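Side-chain contacts in ribonuclease J (Methanolobus psychrophilus R15, PDB 5HAB), which acts as an archaeal exoribonuclease of the metallo-beta-lactamase and beta-CASP family, probably degrading RNA from its 5' end as other RNases J do: residues R58-Q63 / I378-T383; L76-I79 / A83-D86; G38-A43 / A106-G111; A351-I356 / Y388-K393. The protein carries 1 engineered substitution. One frame throughout, in Å; residues are numbered along the deposited sequence.

Contact 1: residues R58-Q63 / I378-T383; sequences RLDRVQ and IPNPMT. With SO4 (sulfate ion), chain G; nucleotides of chain D.
Asp60 and Asn380 make the tight part of this contact: carboxylate and amide lie stacked, their planes 25° apart, with Asp60 CB 3.4 Å from Asn380 OD1. The amide is fixed at both ends. OD1 caps helix 381-396 by accepting from Met382 N at 3.1 Å, the donor standing above the carbonyl plane, while ND2 makes a hydrogen bond to Tyr388 OH of the second subunit. Asp60 is held from its own side by a salt bridge from Arg58 NE to OD2, and its OD1 sits 2.9 Å from N6 of adenosine A2 of the RNA. Here the metallo-beta-lactamase part of the chain meets the beta-CASP domain, and both line the same base: Thr383 CG2 comes within 3.3 Å of N1 of A2. Gln63, partly exposed, gives up the most surface, yet only by van der Waals contact: extended beyond CG, it runs past Met382 in the opposite direction, NE2 to Met382 CB 3.8 Å. The loose side is that of the partly exposed Arg58 and Arg61. Their guanidinium groups lie one over the other, tilted, with Arg58 NH1 3.5 Å above the Arg61 plane and over its centre. Both turn their edges to a sulfate ion, probably from the crystallisation liquor.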
# COMPACT_ATOMS: atom_id res chain seq x y z
N ARG B 58 10.44 9.57 -22.59
CA ARG B 58 9.91 9.41 -21.23
C ARG B 58 9.34 10.74 -20.74
O ARG B 58 10.09 11.68 -20.49
CB ARG B 58 11.00 8.90 -20.28
CG ARG B 58 10.53 8.75 -18.84
CD ARG B 58 11.68 8.39 -17.90
NE ARG B 58 11.20 8.27 -16.52
CZ ARG B 58 11.97 7.99 -15.47
NH1 ARG B 58 13.28 7.79 -15.63
NH2 ARG B 58 11.44 7.90 -14.26
N LEU B 59 8.03 10.80 -20.55
CA LEU B 59 7.35 12.07 -20.33
C LEU B 59 7.57 12.69 -18.95
O LEU B 59 7.70 13.91 -18.84
CB LEU B 59 5.85 11.91 -20.56
CG LEU B 59 5.38 11.93 -22.01
CD1 LEU B 59 6.11 13.02 -22.80
CD2 LEU B 59 5.56 10.56 -22.67
N ASP B 60 7.62 11.87 -17.90
CA ASP B 60 7.74 12.42 -16.54
C ASP B 60 9.06 13.17 -16.33
O ASP B 60 9.12 14.09 -15.51
CB ASP B 60 7.59 11.32 -15.48
CG ASP B 60 8.12 9.98 -15.94
OD1 ASP B 60 7.33 9.22 -16.55
OD2 ASP B 60 9.30 9.69 -15.68
N ARG B 61 10.10 12.80 -17.07
CA ARG B 61 11.37 13.52 -16.97
C ARG B 61 11.27 14.93 -17.57
O ARG B 61 12.11 15.79 -17.29
CB ARG B 61 12.49 12.75 -17.67
CG ARG B 61 13.18 11.69 -16.81
CD ARG B 61 13.78 12.35 -15.59
NE ARG B 61 14.70 11.48 -14.87
CZ ARG B 61 14.35 10.69 -13.86
NH1 ARG B 61 15.25 9.93 -13.27
NH2 ARG B 61 13.08 10.65 -13.46
N VAL B 62 10.25 15.16 -18.38
CA VAL B 62 9.98 16.47 -18.94
C VAL B 62 9.14 17.28 -17.94
O VAL B 62 9.33 18.49 -17.78
CB VAL B 62 9.28 16.37 -20.31
CG1 VAL B 62 8.75 17.72 -20.76
CG2 VAL B 62 10.24 15.79 -21.35
N GLN B 63 8.24 16.60 -17.25
CA GLN B 63 7.29 17.24 -16.35
C GLN B 63 7.92 17.77 -15.06
O GLN B 63 7.46 18.77 -14.51
CB GLN B 63 6.17 16.26 -16.00
CG GLN B 63 5.38 15.78 -17.20
CD GLN B 63 4.28 14.81 -16.84
OE1 GLN B 63 4.37 13.62 -17.12
NE2 GLN B 63 3.23 15.33 -16.22
N ILE B 378 -1.32 6.72 -14.62
CA ILE B 378 0.07 6.29 -14.70
C ILE B 378 0.76 6.50 -13.36
O ILE B 378 0.72 7.60 -12.80
CB ILE B 378 0.84 7.01 -15.84
CG1 ILE B 378 0.35 6.54 -17.22
CG2 ILE B 378 2.34 6.81 -15.70
CD1 ILE B 378 -0.92 7.17 -17.71
N PRO B 379 1.39 5.44 -12.83
CA PRO B 379 2.01 5.44 -11.49
C PRO B 379 3.24 6.34 -11.38
O PRO B 379 4.32 5.87 -11.02
CB PRO B 379 2.41 3.97 -11.30
CG PRO B 379 1.57 3.20 -12.27
CD PRO B 379 1.43 4.11 -13.45
N ASN B 380 3.06 7.62 -11.68
CA ASN B 380 4.11 8.61 -11.48
C ASN B 380 3.51 9.81 -10.76
O ASN B 380 2.41 10.25 -11.11
CB ASN B 380 4.73 9.02 -12.81
CG ASN B 380 5.88 10.00 -12.65
OD1 ASN B 380 5.68 11.21 -12.63
ND2 ASN B 380 7.09 9.46 -12.52
N PRO B 381 4.22 10.35 -9.76
CA PRO B 381 3.72 11.45 -8.92
C PRO B 381 3.23 12.68 -9.69
O PRO B 381 2.27 13.31 -9.26
CB PRO B 381 4.93 11.79 -8.05
CG PRO B 381 5.68 10.50 -7.95
CD PRO B 381 5.53 9.85 -9.30
N MET B 382 3.87 13.01 -10.81
CA MET B 382 3.46 14.16 -11.62
C MET B 382 2.04 14.00 -12.18
O MET B 382 1.18 14.88 -11.99
CB MET B 382 4.43 14.36 -12.79
CG MET B 382 5.86 14.54 -12.36
SD MET B 382 6.04 16.04 -11.39
CE MET B 382 6.60 15.34 -9.88
N THR B 383 1.82 12.89 -12.87
CA THR B 383 0.53 12.65 -13.50
C THR B 383 -0.54 12.33 -12.45
O THR B 383 -1.72 12.60 -12.66
CB THR B 383 0.61 11.51 -14.52
OG1 THR B 383 1.14 10.33 -13.89
CG2 THR B 383 1.50 11.90 -15.67
S SO4 G . 13.40 7.55 -11.38
O1 SO4 G . 13.33 8.99 -11.59
O2 SO4 G . 13.86 6.90 -12.61
O3 SO4 G . 12.08 7.05 -11.01
O4 SO4 G . 14.36 7.26 -10.31
P A D 2 2.48 3.33 -22.70
OP1 A D 2 2.54 1.90 -23.10
OP2 A D 2 3.53 4.27 -23.16
O5' A D 2 1.06 3.89 -23.16
C5' A D 2 0.96 5.07 -23.95
C4' A D 2 0.09 6.12 -23.29
O4' A D 2 0.27 6.07 -21.85
C3' A D 2 0.41 7.56 -23.66
O3' A D 2 -0.20 7.95 -24.88
C2' A D 2 -0.08 8.35 -22.45
O2' A D 2 -1.48 8.57 -22.52
C1' A D 2 0.20 7.37 -21.31
N9 A D 2 1.48 7.65 -20.62
C8 A D 2 2.57 6.82 -20.52
N7 A D 2 3.56 7.32 -19.82
C5 A D 2 3.08 8.56 -19.42
C6 A D 2 3.66 9.59 -18.64
N6 A D 2 4.89 9.51 -18.12
N1 A D 2 2.92 10.70 -18.43
C2 A D 2 1.69 10.77 -18.95
N3 A D 2 1.04 9.87 -19.69
C4 A D 2 1.80 8.78 -19.89
OP3 A D 1 -2.82 0.44 -18.64
P A D 1 -1.65 -0.04 -19.41
OP1 A D 1 -1.98 -0.01 -20.86
OP2 A D 1 -1.19 -1.32 -18.81
O5' A D 1 -0.46 0.98 -19.15
C5' A D 1 -0.64 2.38 -19.29
C4' A D 1 0.69 3.08 -19.43
O4' A D 1 1.35 3.08 -18.13
C3' A D 1 1.66 2.41 -20.40
O3' A D 1 2.43 3.38 -21.10
C2' A D 1 2.56 1.58 -19.48
O2' A D 1 3.85 1.33 -19.99
C1' A D 1 2.60 2.43 -18.21
N9 A D 1 2.77 1.61 -17.00
C8 A D 1 2.15 0.41 -16.75
N7 A D 1 2.47 -0.13 -15.60
C5 A D 1 3.37 0.78 -15.05
C6 A D 1 4.08 0.78 -13.84
N6 A D 1 3.99 -0.19 -12.92
N1 A D 1 4.90 1.83 -13.59
C2 A D 1 4.99 2.80 -14.51
N3 A D 1 4.37 2.91 -15.69
C4 A D 1 3.57 1.85 -15.91

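Contact 2: residues L76-I79 / A83-D86; sequences LELI and AIPD
Ile79 and Ile84, two of the three residues that lose most surface here, pack at about a right angle, CG1 of Ile79 lying 3.6 Å from CG1 of Ile84. Leu78 completes the trio from the preceding helix position: its CB is 3.6 Å from Ile84 CD1, and the two side chains meet at a slant. Ile84 thus fits against both helix residues, its CG1 set between its own backbone N and carbonyl carbon (chi1 69°), which sends CD1 up to Leu78 CB. No hydrogen bond joins the two segments. In the metallo-beta-lactamase fold this is the link between a helix and the next strand: after helix 75-81 ends, a cis peptide bond precedes Ala83 and the chain turns across the helix end on its way to strand 96-102. Leu78 also rests on Lys115 and Ile84 on Leu116, so these two residues join helix 75-81 and the loop after it to helix 113-116. Farther along the loop, Ile79 spreads its two branches over the later residues. CG1 faces Pro85 O at 3.7 Å, and CG2 touches Asp86 CG at 3.6 Å. That carboxylate gives Ile79 only van der Waals contact; its OD1 is hydrogen-bonded to Thr88 OG1.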
# COMPACT_ATOMS: atom_id res chain seq x y z
N LEU B 76 20.72 16.75 -27.00
CA LEU B 76 21.65 16.49 -25.89
C LEU B 76 21.08 16.93 -24.54
O LEU B 76 21.34 16.29 -23.53
CB LEU B 76 23.00 17.17 -26.13
CG LEU B 76 24.09 16.28 -26.74
CD1 LEU B 76 23.58 15.46 -27.93
CD2 LEU B 76 25.30 17.11 -27.15
N GLU B 77 20.28 17.99 -24.54
CA GLU B 77 19.70 18.48 -23.31
C GLU B 77 18.63 17.50 -22.85
O GLU B 77 18.50 17.18 -21.67
CB GLU B 77 19.12 19.88 -23.51
CG GLU B 77 18.33 20.42 -22.34
CD GLU B 77 17.85 21.84 -22.58
OE1 GLU B 77 17.22 22.43 -21.67
OE2 GLU B 77 18.10 22.38 -23.68
N LEU B 78 17.88 16.98 -23.82
CA LEU B 78 16.88 15.96 -23.56
C LEU B 78 17.54 14.69 -23.05
O LEU B 78 16.99 14.01 -22.19
CB LEU B 78 16.08 15.67 -24.83
CG LEU B 78 15.05 16.72 -25.25
CD1 LEU B 78 14.53 16.40 -26.63
CD2 LEU B 78 13.90 16.77 -24.25
N ILE B 79 18.73 14.37 -23.55
CA ILE B 79 19.45 13.19 -23.09
C ILE B 79 19.90 13.40 -21.65
O ILE B 79 19.79 12.49 -20.82
CB ILE B 79 20.64 12.86 -24.00
CG1 ILE B 79 20.15 12.36 -25.35
CG2 ILE B 79 21.51 11.80 -23.36
CD1 ILE B 79 21.26 12.06 -26.32
N ALA B 83 14.02 11.35 -20.18
CA ALA B 83 13.55 12.04 -21.41
C ALA B 83 13.77 11.25 -22.70
O ALA B 83 12.82 10.65 -23.20
CB ALA B 83 14.13 13.44 -21.54
N ILE B 84 14.97 11.26 -23.29
CA ILE B 84 15.17 10.45 -24.50
C ILE B 84 16.41 9.57 -24.36
O ILE B 84 17.28 9.86 -23.55
CB ILE B 84 15.25 11.33 -25.78
CG1 ILE B 84 16.54 12.16 -25.80
CG2 ILE B 84 14.01 12.19 -25.93
CD1 ILE B 84 16.75 12.90 -27.11
N PRO B 85 16.48 8.49 -25.16
CA PRO B 85 17.59 7.55 -24.97
C PRO B 85 18.95 8.14 -25.30
O PRO B 85 19.08 8.92 -26.24
CB PRO B 85 17.24 6.40 -25.92
CG PRO B 85 16.17 6.90 -26.79
CD PRO B 85 15.46 7.96 -26.07
N ASP B 86 19.94 7.78 -24.50
CA ASP B 86 21.31 8.23 -24.71
C ASP B 86 21.97 7.38 -25.78
O ASP B 86 22.63 6.39 -25.48
CB ASP B 86 22.10 8.13 -23.40
CG ASP B 86 23.47 8.75 -23.50
OD1 ASP B 86 23.87 9.17 -24.61
OD2 ASP B 86 24.16 8.80 -22.47

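Contact 3: residues G38-A43 / A106-G111; sequences GRNMTA and ALDHIG. Engineered in segment 106-111: Ala106 (natural residue His). With nucleotides of chain D.
The signature His-X-His-X-Asp-His motif of metallo-beta-lactamases, which ligates zinc in relatives, runs through residues 104-109, and Asn40 grips it at Asp108. Its second histidine is here the engineered Ala106. Asn40 ND2 donates to the backbone Asp108 O at 3.0 Å in a nearly straight bond (168° at the hydrogen), the acceptor lying in the amide plane. A water accepts from the same ND2, also at 3.0 Å, and binds weakly to Gly38 N and Asp108 OD2, so two partners take up the amide nitrogen. Asn40 and Asp108 hold their flat groups almost perpendicular, planes 82° apart, and OD2 makes no direct bond to ND2. Gly38 O receives a CA-H...O contact from Asp108 CA at 3.3 Å. The ring of His109 turns its edge to ND2, while its NE2 is hydrogen-bonded to NE2 of His432. This is consistent with a second-shell position for Asn40, if the motif binds metal as in relatives. The Asp108 CG, set between backbone N and carbonyl carbon (chi1 72°), lies 3.4 Å from OP2 of A2, a close approach without a hydrogen bond. At the start of helix 107-110, Leu107 N donates to OP2 of A3 (3.1 Å), and the engineered Ala106 CB lies 3.2 Å from that same oxygen.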
# COMPACT_ATOMS: atom_id res chain seq x y z
N GLY B 38 9.38 4.40 -20.76
CA GLY B 38 9.28 5.51 -21.69
C GLY B 38 10.26 5.59 -22.85
O GLY B 38 9.88 5.41 -24.00
N ARG B 39 11.52 5.92 -22.57
CA ARG B 39 12.49 6.22 -23.63
C ARG B 39 13.11 4.96 -24.24
O ARG B 39 14.32 4.75 -24.19
CB ARG B 39 13.59 7.16 -23.10
CG ARG B 39 14.34 6.68 -21.86
CD ARG B 39 15.63 7.46 -21.67
NE ARG B 39 16.36 7.02 -20.48
CZ ARG B 39 17.47 7.60 -20.03
NH1 ARG B 39 17.99 8.64 -20.67
NH2 ARG B 39 18.06 7.13 -18.93
N ASN B 40 12.27 4.12 -24.84
CA ASN B 40 12.74 2.85 -25.38
C ASN B 40 13.60 2.98 -26.64
O ASN B 40 13.22 3.64 -27.60
CB ASN B 40 11.54 1.95 -25.66
CG ASN B 40 10.75 1.65 -24.41
OD1 ASN B 40 11.21 0.92 -23.54
ND2 ASN B 40 9.58 2.25 -24.29
N MET B 41 14.74 2.31 -26.62
CA MET B 41 15.55 2.16 -27.81
C MET B 41 16.47 0.95 -27.67
O MET B 41 17.22 0.83 -26.69
CB MET B 41 16.38 3.42 -28.09
CG MET B 41 17.23 3.31 -29.35
SD MET B 41 18.24 4.76 -29.73
CE MET B 41 17.03 6.03 -29.96
N THR B 42 16.40 0.07 -28.65
CA THR B 42 17.25 -1.12 -28.68
C THR B 42 18.03 -1.13 -29.99
O THR B 42 17.59 -0.56 -30.98
CB THR B 42 16.40 -2.41 -28.53
OG1 THR B 42 15.71 -2.38 -27.27
CG2 THR B 42 17.27 -3.67 -28.59
N ALA B 43 19.21 -1.73 -30.00
CA ALA B 43 19.96 -1.87 -31.24
C ALA B 43 20.39 -3.32 -31.44
O ALA B 43 20.99 -3.91 -30.56
CB ALA B 43 21.18 -0.94 -31.25
N ALA B 106 3.05 4.94 -30.80
CA ALA B 106 2.86 5.67 -29.55
C ALA B 106 4.18 6.31 -29.14
O ALA B 106 5.24 5.89 -29.61
CB ALA B 106 2.35 4.74 -28.46
N LEU B 107 4.13 7.30 -28.25
CA LEU B 107 5.30 8.12 -27.93
C LEU B 107 6.45 7.37 -27.26
O LEU B 107 7.58 7.83 -27.28
CB LEU B 107 4.91 9.30 -27.03
CG LEU B 107 4.19 10.49 -27.66
CD1 LEU B 107 4.11 11.63 -26.66
CD2 LEU B 107 4.90 10.95 -28.93
N ASP B 108 6.16 6.23 -26.64
CA ASP B 108 7.24 5.48 -26.00
C ASP B 108 7.97 4.64 -27.04
O ASP B 108 8.92 3.93 -26.72
CB ASP B 108 6.70 4.60 -24.86
CG ASP B 108 5.92 3.41 -25.36
OD1 ASP B 108 5.06 3.58 -26.25
OD2 ASP B 108 6.17 2.30 -24.86
N HIS B 109 7.56 4.76 -28.30
CA HIS B 109 8.28 4.13 -29.41
C HIS B 109 8.73 5.11 -30.50
O HIS B 109 9.73 4.86 -31.17
CB HIS B 109 7.44 3.03 -30.04
CG HIS B 109 7.51 1.73 -29.30
ND1 HIS B 109 7.07 0.54 -29.84
CD2 HIS B 109 7.96 1.44 -28.06
CE1 HIS B 109 7.25 -0.43 -28.96
NE2 HIS B 109 7.79 0.09 -27.88
N ILE B 110 8.02 6.22 -30.69
CA ILE B 110 8.42 7.16 -31.74
C ILE B 110 8.61 8.58 -31.21
O ILE B 110 8.92 9.48 -31.98
CB ILE B 110 7.41 7.18 -32.91
CG1 ILE B 110 6.09 7.82 -32.49
CG2 ILE B 110 7.22 5.78 -33.47
CD1 ILE B 110 5.20 8.18 -33.66
N GLY B 111 8.43 8.77 -29.91
CA GLY B 111 8.52 10.10 -29.33
C GLY B 111 9.86 10.81 -29.50
O GLY B 111 9.91 12.04 -29.48
P A D 3 0.69 8.18 -26.20
OP1 A D 3 -0.23 8.45 -27.34
OP2 A D 3 1.67 7.07 -26.30
O5' A D 3 1.50 9.52 -25.88
C5' A D 3 0.88 10.79 -25.94
C4' A D 3 0.36 11.22 -24.59
O4' A D 3 1.44 11.67 -23.74
C3' A D 3 -0.62 12.39 -24.59
O3' A D 3 -1.93 11.99 -24.93
C2' A D 3 -0.50 12.92 -23.16
O2' A D 3 -1.28 12.14 -22.27
C1' A D 3 0.98 12.68 -22.86
N9 A D 3 1.80 13.90 -23.01
C8 A D 3 2.54 14.33 -24.09
N7 A D 3 3.17 15.46 -23.88
C5 A D 3 2.82 15.80 -22.58
C6 A D 3 3.15 16.90 -21.75
N6 A D 3 3.95 17.90 -22.13
N1 A D 3 2.63 16.92 -20.50
C2 A D 3 1.84 15.92 -20.12
N3 A D 3 1.45 14.85 -20.80
C4 A D 3 1.98 14.85 -22.03
P A D 2 2.48 3.33 -22.70
OP1 A D 2 2.54 1.90 -23.10
OP2 A D 2 3.53 4.27 -23.16
O5' A D 2 1.06 3.89 -23.16
C5' A D 2 0.96 5.07 -23.95
C4' A D 2 0.09 6.12 -23.29
O4' A D 2 0.27 6.07 -21.85
C3' A D 2 0.41 7.56 -23.66
O3' A D 2 -0.20 7.95 -24.88
C2' A D 2 -0.08 8.35 -22.45
O2' A D 2 -1.48 8.57 -22.52
C1' A D 2 0.20 7.37 -21.31
N9 A D 2 1.48 7.65 -20.62
C8 A D 2 2.57 6.82 -20.52
N7 A D 2 3.56 7.32 -19.82
C5 A D 2 3.08 8.56 -19.42
C6 A D 2 3.66 9.59 -18.64
N6 A D 2 4.89 9.51 -18.12
N1 A D 2 2.92 10.70 -18.43
C2 A D 2 1.69 10.77 -18.95
N3 A D 2 1.04 9.87 -19.69
C4 A D 2 1.80 8.78 -19.89
O HOH W 1 7.81 1.63 -21.99

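Contact 4: residues A351-I356 / Y388-K393; sequences AVLGRI and YALETK. With SO4 (sulfate ion), chain I; nucleotides of chain D.
Tyr388, two positions before the Leu390 that packs on Leu353 and Gly354, has Thr392 OG1 over the centre of one ring face, 3.5 Å above the plane. At the ring edge, in plane, is a sulfate oxygen: Tyr388 OH donates to O2 of the ion at 3.1 Å. Arg58 NH2 and Arg61 NH1 of the second subunit bind the same sulfate, so the anion, probably from the crystallisation liquor, bridges the two subunits. Thr392 OG1 stays over the ring because it bonds back to Tyr388 O at 2.7 Å, reaching that oxygen from the face opposite to Thr392 N.

The contact itself lies on another side of this helix. With its CG turned away from the backbone N (chi1 177°), Leu390 carries both methyls to the other helix, where they divide the work. CD2 meets Leu353 CD2 at 3.9 Å, the side chains at about a right angle, whereas CD1 comes 3.7 Å from Gly354 CA. With no side chain on Gly354 the backbones draw close, the CA atoms of Gly354 and Leu390 being 6.2 Å apart. No hydrogen bond crosses.

The fold around them is the parallel sheet of the beta-CASP domain: Leu353 rests on Met342 of strand 338-342 and on Ile371, and both leucines touch Phe373 of strand 370-374, so helices 352-357 and 381-396 pack side by side against these strands.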
# COMPACT_ATOMS: atom_id res chain seq x y z
N ALA B 351 -5.26 20.41 -22.01
CA ALA B 351 -6.19 19.50 -22.66
C ALA B 351 -7.63 19.98 -22.45
O ALA B 351 -7.89 20.78 -21.56
CB ALA B 351 -6.02 18.08 -22.13
N VAL B 352 -8.55 19.48 -23.27
CA VAL B 352 -9.93 19.97 -23.24
C VAL B 352 -10.58 19.78 -21.88
O VAL B 352 -11.17 20.72 -21.35
CB VAL B 352 -10.80 19.28 -24.32
CG1 VAL B 352 -12.21 19.81 -24.24
CG2 VAL B 352 -10.25 19.55 -25.71
N LEU B 353 -10.43 18.60 -21.29
CA LEU B 353 -11.09 18.30 -20.02
C LEU B 353 -10.53 19.17 -18.90
O LEU B 353 -11.26 19.63 -18.02
CB LEU B 353 -10.94 16.82 -19.66
CG LEU B 353 -11.74 16.35 -18.44
CD1 LEU B 353 -13.21 16.75 -18.58
CD2 LEU B 353 -11.61 14.84 -18.25
N GLY B 354 -9.22 19.40 -18.93
CA GLY B 354 -8.57 20.26 -17.96
C GLY B 354 -9.04 21.70 -18.07
O GLY B 354 -9.05 22.44 -17.08
N ARG B 355 -9.42 22.10 -19.28
CA ARG B 355 -9.88 23.46 -19.51
C ARG B 355 -11.34 23.59 -19.08
O ARG B 355 -11.75 24.62 -18.53
CB ARG B 355 -9.70 23.85 -20.98
CG ARG B 355 -8.33 24.48 -21.26
CD ARG B 355 -7.97 24.48 -22.75
NE ARG B 355 -9.12 24.78 -23.60
CZ ARG B 355 -9.62 26.00 -23.77
NH1 ARG B 355 -9.07 27.04 -23.16
NH2 ARG B 355 -10.67 26.18 -24.56
N ILE B 356 -12.12 22.53 -19.31
CA ILE B 356 -13.49 22.48 -18.82
C ILE B 356 -13.51 22.56 -17.30
O ILE B 356 -14.34 23.25 -16.71
CB ILE B 356 -14.20 21.19 -19.29
CG1 ILE B 356 -14.41 21.22 -20.80
CG2 ILE B 356 -15.52 21.01 -18.56
CD1 ILE B 356 -15.22 20.04 -21.30
N TYR B 388 -5.25 14.23 -9.77
CA TYR B 388 -5.88 14.61 -8.52
C TYR B 388 -6.50 16.00 -8.61
O TYR B 388 -7.65 16.19 -8.21
CB TYR B 388 -4.88 14.54 -7.36
CG TYR B 388 -5.40 15.13 -6.07
CD1 TYR B 388 -6.24 14.41 -5.24
CD2 TYR B 388 -5.05 16.42 -5.67
CE1 TYR B 388 -6.72 14.95 -4.05
CE2 TYR B 388 -5.51 16.96 -4.49
CZ TYR B 388 -6.35 16.22 -3.69
OH TYR B 388 -6.82 16.77 -2.51
N ALA B 389 -5.76 16.96 -9.14
CA ALA B 389 -6.27 18.32 -9.29
C ALA B 389 -7.49 18.36 -10.22
O ALA B 389 -8.52 18.97 -9.90
CB ALA B 389 -5.18 19.25 -9.80
N LEU B 390 -7.38 17.68 -11.36
CA LEU B 390 -8.48 17.60 -12.31
C LEU B 390 -9.74 17.04 -11.65
O LEU B 390 -10.82 17.64 -11.72
CB LEU B 390 -8.09 16.73 -13.51
CG LEU B 390 -9.21 16.52 -14.54
CD1 LEU B 390 -9.47 17.80 -15.33
CD2 LEU B 390 -8.88 15.36 -15.47
N GLU B 391 -9.59 15.88 -11.01
CA GLU B 391 -10.72 15.19 -10.41
C GLU B 391 -11.33 15.99 -9.27
O GLU B 391 -12.54 16.05 -9.14
CB GLU B 391 -10.29 13.81 -9.91
CG GLU B 391 -10.51 12.71 -10.93
CD GLU B 391 -10.09 11.35 -10.42
OE1 GLU B 391 -9.19 10.74 -11.03
OE2 GLU B 391 -10.69 10.87 -9.42
N THR B 392 -10.48 16.60 -8.45
CA THR B 392 -10.94 17.44 -7.35
C THR B 392 -11.78 18.60 -7.88
O THR B 392 -12.84 18.90 -7.32
CB THR B 392 -9.76 18.01 -6.52
OG1 THR B 392 -9.01 16.93 -5.97
CG2 THR B 392 -10.28 18.89 -5.39
N LYS B 393 -11.33 19.24 -8.96
CA LYS B 393 -12.11 20.33 -9.55
C LYS B 393 -13.46 19.84 -10.10
O LYS B 393 -14.51 20.44 -9.81
CB LYS B 393 -11.30 21.02 -10.66
CG LYS B 393 -10.10 21.79 -10.14
CD LYS B 393 -9.20 22.24 -11.27
CE LYS B 393 -7.89 22.78 -10.73
NZ LYS B 393 -6.90 23.06 -11.80
S SO4 I . -10.15 15.99 -0.80
O1 SO4 I . -11.24 15.09 -1.18
O2 SO4 I . -8.88 15.26 -0.75
O3 SO4 I . -10.04 17.06 -1.79
O4 SO4 I . -10.44 16.56 0.51
P A D 4 -2.77 12.85 -26.01
OP1 A D 4 -4.20 12.52 -25.78
OP2 A D 4 -2.17 12.64 -27.35
O5' A D 4 -2.51 14.36 -25.58
C5' A D 4 -3.58 15.18 -25.14
C4' A D 4 -3.09 16.46 -24.51
O4' A D 4 -1.72 16.31 -24.07
C3' A D 4 -3.06 17.68 -25.42
O3' A D 4 -4.34 18.27 -25.58
C2' A D 4 -2.05 18.59 -24.71
O2' A D 4 -2.65 19.27 -23.63
C1' A D 4 -1.06 17.56 -24.14
N9 A D 4 0.16 17.41 -24.97
C8 A D 4 0.43 16.46 -25.92
N7 A D 4 1.62 16.60 -26.48
C5 A D 4 2.16 17.71 -25.85
C6 A D 4 3.40 18.37 -25.99
N6 A D 4 4.35 17.99 -26.85
N1 A D 4 3.63 19.45 -25.21
C2 A D 4 2.67 19.83 -24.35
N3 A D 4 1.48 19.29 -24.12
C4 A D 4 1.28 18.22 -24.92

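From the N terminus, contact 3 opens first at 38-43 and contact 1 next at 58-63. Contact 2 then opens and closes within one short turn of chain, 76-86, lying inside the spans of both. Contact 3 closes at 106-111, so it crosses contact 1, whose far longer span ends only at 378-383. Contact 4, opened at 351-356 and closed at 388-393, crosses contact 1 in turn and shares helix 381-396 with it, but follows contacts 2 and 3 in series. Contacts 2 and 3 stay within the metallo-beta-lactamase part, where Arg39 links them through Ile84 O. Contact 4 belongs to the beta-CASP domain, and contact 1 ties the two parts together.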